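Local coordinates for protein macrophomate synthase intermolecular Diels-Alderase (Macrophoma commelinae, PDB 1IZC) that builds a six-chain assembly of TIM-barrel subunits of the HpcH/HpaI aldolase/citrate lyase family, with magnesium ion and pyruvic acid bound, at residues P165-P168 against A172-N175; A113-A118 against G145-S150. The protein carries 1 engineered substitution. One frame throughout, in Å; residues are numbered along the deposited sequence.

In the fold
The long connection between helices 129-139 and 171-177 is held to the helices of the barrel at two places. Interaction 2 ties its early part, 145-150, to the end of helix 107-116; it is buried, and it rests on a salt bridge, waters and aliphatic packing, close to a neighbouring subunit. Interaction 1 ties 165-168 to the start of helix 171-177; it is only partly buried, lies farther from the centre of the chain and uses one carboxylate on backbone N-H groups. The two centres are about 13 Å apart, and helix 171-177 joins them where S174 OG packs 3.6 Å from R147 NH1.

Interaction 1 of 2, residues P165-P168 against A172-N175; sequences PNDP and ATSN
A first torsion of -173° swings CG of D167 away from its own amide nitrogen, and the carboxylate reaches across to A172 and T173, while the first torsion of T173 sets OG1 beside its own backbone N, facing the same acid. The two side chains cross at about a right angle. D167 OD1 accepts the N-H of A172 at 2.9 Å, and the bond is nearly straight, 172° at the hydrogen. The donor comes from the syn side of OD1, 29° out of the carboxylate plane. OD2 takes the next amide along: T173 N lies 3.3 Å from D167 OD2, a weak and more bent bond. The methyl of A172 lies over one face of the carboxylate, its CB 3.4 Å from D167 CG.

S162 lies just outside the pair, and its hydroxyl bonds both D167 OD2 and T173 OG1, which themselves stand 3.3 Å apart. T173 OG1 also hydrogen-bonds N170 OD1. Next along the chain, P168 packs on N221 of a neighbouring subunit, so the segment that presents the acid touches the subunit interface.

Here an acidic side chain meets the amino-terminal turn of a helix, where backbone N-H groups have no carbonyl one turn back to bind. Helix 171-177 leads into strand 179-184 of the barrel, and D167 fastens the preceding loop to its first turn. The carboxylate accepts from two amides, one of them weakly, and bonds one hydroxyl; together with the positive end of the helix dipole these would probably help to stabilise the ionised form of D167.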
loop_
_atom_site.group_PDB
_atom_site.type_symbol
_atom_site.label_atom_id
_atom_site.label_comp_id
_atom_site.label_asym_id
_atom_site.label_seq_id
_atom_site.Cartn_x
_atom_site.Cartn_y
_atom_site.Cartn_z
ATOM N N PRO A 165 4.369 -20.235 -33.263
ATOM C CA PRO A 165 4.058 -19.568 -34.535
ATOM C C PRO A 165 2.673 -18.934 -34.539
ATOM O O PRO A 165 1.729 -19.497 -33.983
ATOM C CB PRO A 165 4.136 -20.703 -35.565
ATOM C CG PRO A 165 4.946 -21.764 -34.896
ATOM C CD PRO A 165 4.523 -21.687 -33.454
ATOM N N ASN A 166 2.559 -17.773 -35.181
ATOM C CA ASN A 166 1.292 -17.053 -35.294
ATOM C C ASN A 166 0.479 -17.155 -34.018
ATOM O O ASN A 166 -0.689 -17.548 -34.040
ATOM C CB ASN A 166 0.474 -17.617 -36.460
ATOM C CG ASN A 166 1.282 -17.720 -37.735
ATOM O OD1 ASN A 166 1.746 -16.711 -38.276
ATOM N ND2 ASN A 166 1.460 -18.943 -38.224
ATOM N N ASP A 167 1.101 -16.779 -32.907
ATOM C CA ASP A 167 0.451 -16.847 -31.606
ATOM C C ASP A 167 0.540 -15.478 -30.927
ATOM O O ASP A 167 1.059 -15.363 -29.816
ATOM C CB ASP A 167 1.160 -17.925 -30.777
ATOM C CG ASP A 167 0.465 -18.218 -29.463
ATOM O OD1 ASP A 167 -0.775 -18.320 -29.457
ATOM O OD2 ASP A 167 1.175 -18.362 -28.441
ATOM N N PRO A 168 0.017 -14.425 -31.589
ATOM C CA PRO A 168 0.007 -13.027 -31.124
ATOM C C PRO A 168 -0.701 -12.796 -29.792
ATOM O O PRO A 168 -0.490 -11.773 -29.131
ATOM C CB PRO A 168 -0.704 -12.284 -32.263
ATOM C CG PRO A 168 -0.482 -13.148 -33.448
ATOM C CD PRO A 168 -0.684 -14.526 -32.880
ATOM N N ALA A 172 -1.432 -20.222 -27.348
ATOM C CA ALA A 172 -0.696 -21.482 -27.423
ATOM C C ALA A 172 0.245 -21.584 -26.228
ATOM O O ALA A 172 0.398 -22.643 -25.616
ATOM C CB ALA A 172 0.106 -21.555 -28.735
ATOM N N THR A 173 0.884 -20.466 -25.905
ATOM C CA THR A 173 1.807 -20.429 -24.774
ATOM C C THR A 173 1.079 -20.899 -23.530
ATOM O O THR A 173 1.537 -21.798 -22.811
ATOM C CB THR A 173 2.309 -19.003 -24.538
ATOM O OG1 THR A 173 3.055 -18.581 -25.679
ATOM C CG2 THR A 173 3.196 -18.945 -23.287
ATOM N N SER A 174 -0.073 -20.292 -23.280
ATOM C CA SER A 174 -0.851 -20.634 -22.109
ATOM C C SER A 174 -1.345 -22.072 -22.092
ATOM O O SER A 174 -1.213 -22.778 -21.091
ATOM C CB SER A 174 -2.034 -19.678 -21.984
ATOM O OG SER A 174 -1.565 -18.352 -21.746
ATOM N N ASN A 175 -1.907 -22.529 -23.200
ATOM C CA ASN A 175 -2.432 -23.885 -23.193
ATOM C C ASN A 175 -1.372 -24.992 -23.230
ATOM O O ASN A 175 -1.645 -26.128 -22.827
ATOM C CB ASN A 175 -3.461 -24.039 -24.325
ATOM C CG ASN A 175 -4.834 -23.436 -23.962
ATOM O OD1 ASN A 175 -4.997 -22.769 -22.928
ATOM N ND2 ASN A 175 -5.825 -23.666 -24.824
#

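Interaction 2 of 2, residues A113-A118 against G145-S150; sequences ALDAGA and GRRSFS
R147 and D115 form a salt bridge, with R147 NH2 3.3 Å from D115 OD1. The oxygen lies exactly in the guanidinium plane and receives the N-H on its anti lone pair; the two flat groups are turned 29° apart. Over one face of the guanidinium, toward its rim, comes L114 CB, 3.5 Å from R147 NH2. The arginine reaches the helix because its chain is extended from CG to NE. At the same edge, water 3 accepts from R147 NE at 2.9 Å and has D115 OD1 and S148 O as acceptors, with more acceptors than protons in reach. Water 1 joins the other oxygen to the loop, donating to D115 OD2 and accepting from S150 OG, while S150 CB packs 3.7 Å from D115 OD2.

L114 and D115 occupy the last turn of helix 107-116, which connects strands 97-101 and 120-123 of the TIM barrel. A Schellman motif closes that helix: G117 N, at positive phi, bonds L114 O, and A118 N bonds A113 O.

Beyond this shell, H73 of a neighbouring subunit hydrogen-bonds D115 OD2. S148 OG and F149 N bond D211 of that subunit, which with E185 binds magnesium and lines the pyruvic acid pocket.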
loop_
_atom_site.group_PDB
_atom_site.type_symbol
_atom_site.label_atom_id
_atom_site.label_comp_id
_atom_site.label_asym_id
_atom_site.label_seq_id
_atom_site.Cartn_x
_atom_site.Cartn_y
_atom_site.Cartn_z
ATOM N N ALA A 113 -3.488 -15.204 -10.839
ATOM C CA ALA A 113 -2.279 -16.011 -10.912
ATOM C C ALA A 113 -1.944 -16.332 -12.360
ATOM O O ALA A 113 -0.800 -16.204 -12.781
ATOM C CB ALA A 113 -2.451 -17.306 -10.114
ATOM N N LEU A 114 -2.943 -16.730 -13.143
ATOM C CA LEU A 114 -2.672 -17.064 -14.540
ATOM C C LEU A 114 -2.285 -15.836 -15.372
ATOM O O LEU A 114 -1.281 -15.860 -16.105
ATOM C CB LEU A 114 -3.897 -17.737 -15.165
ATOM C CG LEU A 114 -4.301 -19.099 -14.579
ATOM C CD1 LEU A 114 -5.685 -19.463 -15.119
ATOM C CD2 LEU A 114 -3.272 -20.169 -14.923
ATOM N N ASP A 115 -3.069 -14.770 -15.256
ATOM C CA ASP A 115 -2.803 -13.539 -16.016
ATOM C C ASP A 115 -1.397 -12.996 -15.709
ATOM O O ASP A 115 -0.765 -12.396 -16.580
ATOM C CB ASP A 115 -3.842 -12.438 -15.709
ATOM C CG ASP A 115 -5.217 -12.685 -16.359
ATOM O OD1 ASP A 115 -5.326 -13.559 -17.244
ATOM O OD2 ASP A 115 -6.194 -11.980 -15.980
ATOM N N ALA A 116 -0.908 -13.204 -14.482
ATOM C CA ALA A 116 0.427 -12.726 -14.114
ATOM C C ALA A 116 1.563 -13.626 -14.591
ATOM O O ALA A 116 2.726 -13.240 -14.516
ATOM C CB ALA A 116 0.534 -12.528 -12.580
ATOM N N GLY A 117 1.251 -14.835 -15.052
ATOM C CA GLY A 117 2.310 -15.699 -15.546
ATOM C C GLY A 117 2.591 -16.987 -14.790
ATOM O O GLY A 117 3.626 -17.606 -15.002
ATOM N N ALA A 118 1.692 -17.408 -13.907
ATOM C CA ALA A 118 1.931 -18.654 -13.175
ATOM C C ALA A 118 1.908 -19.821 -14.154
ATOM O O ALA A 118 1.028 -19.891 -15.011
ATOM C CB ALA A 118 0.863 -18.857 -12.097
ATOM N N GLY A 145 -10.742 -25.267 -22.583
ATOM C CA GLY A 145 -11.612 -24.771 -21.538
ATOM C C GLY A 145 -12.356 -23.534 -21.994
ATOM O O GLY A 145 -12.666 -23.392 -23.178
ATOM N N ARG A 146 -12.642 -22.630 -21.064
ATOM C CA ARG A 146 -13.345 -21.406 -21.405
ATOM C C ARG A 146 -12.735 -20.213 -20.695
ATOM O O ARG A 146 -13.403 -19.212 -20.434
ATOM C CB ARG A 146 -14.833 -21.529 -21.069
ATOM C CG ARG A 146 -15.147 -21.933 -19.649
ATOM C CD ARG A 146 -16.604 -22.394 -19.558
ATOM N NE ARG A 146 -16.951 -22.864 -18.220
ATOM C CZ ARG A 146 -16.986 -22.084 -17.147
ATOM N NH1 ARG A 146 -16.699 -20.793 -17.259
ATOM N NH2 ARG A 146 -17.295 -22.595 -15.961
ATOM N N ARG A 147 -11.447 -20.329 -20.390
ATOM C CA ARG A 147 -10.734 -19.248 -19.721
ATOM C C ARG A 147 -10.941 -17.949 -20.485
ATOM O O ARG A 147 -10.902 -17.920 -21.715
ATOM C CB ARG A 147 -9.236 -19.560 -19.642
ATOM C CG ARG A 147 -8.399 -18.399 -19.068
ATOM C CD ARG A 147 -6.914 -18.729 -19.050
ATOM N NE ARG A 147 -6.116 -17.568 -18.655
ATOM C CZ ARG A 147 -4.789 -17.502 -18.762
ATOM N NH1 ARG A 147 -4.115 -18.535 -19.239
ATOM N NH2 ARG A 147 -4.143 -16.394 -18.426
ATOM N N SER A 148 -11.159 -16.871 -19.739
ATOM C CA SER A 148 -11.360 -15.562 -20.328
ATOM C C SER A 148 -10.024 -14.922 -20.669
ATOM O O SER A 148 -9.085 -14.930 -19.872
ATOM C CB SER A 148 -12.129 -14.664 -19.359
ATOM O OG SER A 148 -12.327 -13.384 -19.920
ATOM N N PHE A 149 -9.963 -14.342 -21.856
ATOM C CA PHE A 149 -8.763 -13.695 -22.349
ATOM C C PHE A 149 -8.649 -12.249 -21.828
ATOM O O PHE A 149 -9.561 -11.444 -22.021
ATOM C CB PHE A 149 -8.821 -13.706 -23.875
ATOM C CG PHE A 149 -7.550 -13.300 -24.528
ATOM C CD1 PHE A 149 -6.528 -14.226 -24.719
ATOM C CD2 PHE A 149 -7.355 -11.983 -24.929
ATOM C CE1 PHE A 149 -5.315 -13.845 -25.305
ATOM C CE2 PHE A 149 -6.148 -11.593 -25.516
ATOM C CZ PHE A 149 -5.129 -12.529 -25.702
ATOM N N SER A 150 -7.537 -11.918 -21.174
ATOM C CA SER A 150 -7.336 -10.565 -20.652
ATOM C C SER A 150 -6.663 -9.679 -21.684
ATOM O O SER A 150 -5.707 -10.091 -22.330
ATOM C CB SER A 150 -6.460 -10.576 -19.398
ATOM O OG SER A 150 -6.128 -9.254 -18.990
HETATM O O HOH W 1 -5.113 -9.060 -16.448
HETATM O O HOH W 2 -5.832 -14.002 -20.184
HETATM O O HOH W 3 -7.505 -15.099 -17.845
#